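Side-chain contact in denovo NTF2 (Synthetic construct, PDB 6W40), which is a de novo designed NTF2-like protein, from work on designing proteins with diverse pocket structures, and has no established biological function: residues V15-L18 / D23-A26. Residues are numbered along the deposited sequence; the frame is centred on the assembly and turned at random.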
loop_
_atom_site.group_PDB
_atom_site.type_symbol
_atom_site.label_atom_id
_atom_site.label_comp_id
_atom_site.label_asym_id
_atom_site.label_seq_id
_atom_site.Cartn_x
_atom_site.Cartn_y
_atom_site.Cartn_z
ATOM N N VAL A 15 -1.104 -2.681 1.984
ATOM C CA VAL A 15 0.331 -2.935 1.970
ATOM C C VAL A 15 0.638 -4.303 1.371
ATOM O O VAL A 15 1.665 -4.474 0.702
ATOM C CB VAL A 15 0.918 -2.783 3.388
ATOM C CG1 VAL A 15 0.676 -1.371 3.917
ATOM C CG2 VAL A 15 0.325 -3.814 4.333
ATOM N N ILE A 16 -0.238 -5.290 1.573
ATOM C CA ILE A 16 0.034 -6.624 1.045
ATOM C C ILE A 16 -0.156 -6.649 -0.466
ATOM O O ILE A 16 0.672 -7.200 -1.200
ATOM C CB ILE A 16 -0.845 -7.680 1.740
ATOM C CG1 ILE A 16 -0.387 -7.891 3.183
ATOM C CG2 ILE A 16 -0.808 -8.992 0.967
ATOM C CD1 ILE A 16 -0.677 -9.284 3.734
ATOM N N LYS A 17 -1.238 -6.041 -0.954
ATOM C CA LYS A 17 -1.548 -6.096 -2.378
ATOM C C LYS A 17 -0.640 -5.182 -3.190
ATOM O O LYS A 17 -0.015 -5.621 -4.162
ATOM C CB LYS A 17 -3.012 -5.719 -2.615
ATOM C CG LYS A 17 -3.994 -6.402 -1.690
ATOM C CD LYS A 17 -3.930 -7.907 -1.820
ATOM C CE LYS A 17 -4.465 -8.356 -3.158
ATOM N NZ LYS A 17 -5.802 -7.765 -3.425
ATOM N N LEU A 18 -0.553 -3.909 -2.805
ATOM C CA LEU A 18 0.031 -2.879 -3.654
ATOM C C LEU A 18 1.366 -2.352 -3.140
ATOM O O LEU A 18 1.873 -1.361 -3.675
ATOM C CB LEU A 18 -0.961 -1.726 -3.817
ATOM C CG LEU A 18 -2.363 -2.140 -4.275
ATOM C CD1 LEU A 18 -3.426 -1.546 -3.364
ATOM C CD2 LEU A 18 -2.612 -1.738 -5.721
ATOM N N ASP A 23 2.924 -10.261 -3.676
ATOM C CA ASP A 23 2.300 -11.053 -2.616
ATOM C C ASP A 23 0.837 -11.350 -2.927
ATOM O O ASP A 23 0.014 -11.508 -2.023
ATOM C CB ASP A 23 2.435 -10.371 -1.253
ATOM C CG ASP A 23 2.454 -11.365 -0.108
ATOM O OD1 ASP A 23 2.504 -12.584 -0.384
ATOM O OD2 ASP A 23 2.419 -10.935 1.062
ATOM N N TRP A 24 0.504 -11.418 -4.217
ATOM C CA TRP A 24 -0.837 -11.800 -4.631
ATOM C C TRP A 24 -1.113 -13.278 -4.404
ATOM O O TRP A 24 -2.263 -13.708 -4.549
ATOM C CB TRP A 24 -1.051 -11.433 -6.101
ATOM C CG TRP A 24 -1.132 -9.953 -6.323
ATOM C CD1 TRP A 24 -0.087 -9.082 -6.440
ATOM C CD2 TRP A 24 -2.324 -9.168 -6.446
ATOM N NE1 TRP A 24 -0.556 -7.805 -6.632
ATOM C CE2 TRP A 24 -1.926 -7.831 -6.639
ATOM C CE3 TRP A 24 -3.689 -9.467 -6.415
ATOM C CZ2 TRP A 24 -2.844 -6.794 -6.800
ATOM C CZ3 TRP A 24 -4.599 -8.437 -6.578
ATOM C CH2 TRP A 24 -4.173 -7.117 -6.765
ATOM N N ASP A 25 -0.089 -14.063 -4.059
ATOM C CA ASP A 25 -0.325 -15.413 -3.568
ATOM C C ASP A 25 -1.031 -15.389 -2.219
ATOM O O ASP A 25 -1.776 -16.319 -1.891
ATOM C CB ASP A 25 0.999 -16.172 -3.466
ATOM C CG ASP A 25 1.840 -16.050 -4.723
ATOM O OD1 ASP A 25 1.364 -15.441 -5.704
ATOM O OD2 ASP A 25 2.982 -16.561 -4.728
ATOM N N ALA A 26 -0.813 -14.334 -1.433
ATOM C CA ALA A 26 -1.468 -14.160 -0.143
ATOM C C ALA A 26 -2.900 -13.650 -0.267
ATOM O O ALA A 26 -3.524 -13.342 0.754
ATOM C CB ALA A 26 -0.650 -13.210 0.736
#
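K17 lies over the indole of W24 where the chain, after a short loop, turns back as a 3-10 segment against the end of helix 2-18 of this NTF2-like fold, a worked example of how a lysine covers one face of a buried ring with its last methylene. The CH-pi contact is made by CE of K17, 3.7 Å from the centroid of the six-membered ring of W24 and 22° off its normal, displaced toward the rim near CZ3 and CE3. Successive bends at chi2, chi3 and chi4 curl the lysine chain over the indole, with NZ 3.4 Å from CZ3 of W24. L58 and L62 of helix 51-65 and I70 of strand 67-72 also touch W24, so its ring packs against that helix and strand as well.

The aliphatic contact is I16 with A26: I16 CG2, set anti to its backbone N by a chi1 of -71°, meets A26 CB at 4.2 Å, and M30 of helix 27-30 adds to the packing around I16. Within the turn, A26 N donates a hydrogen bond to D23 O at 3.0 Å, and the CB of A26 points toward the helix. The same I16 methyl also touches the carboxylate of D23, CG2 lying 3.8 Å from OD2.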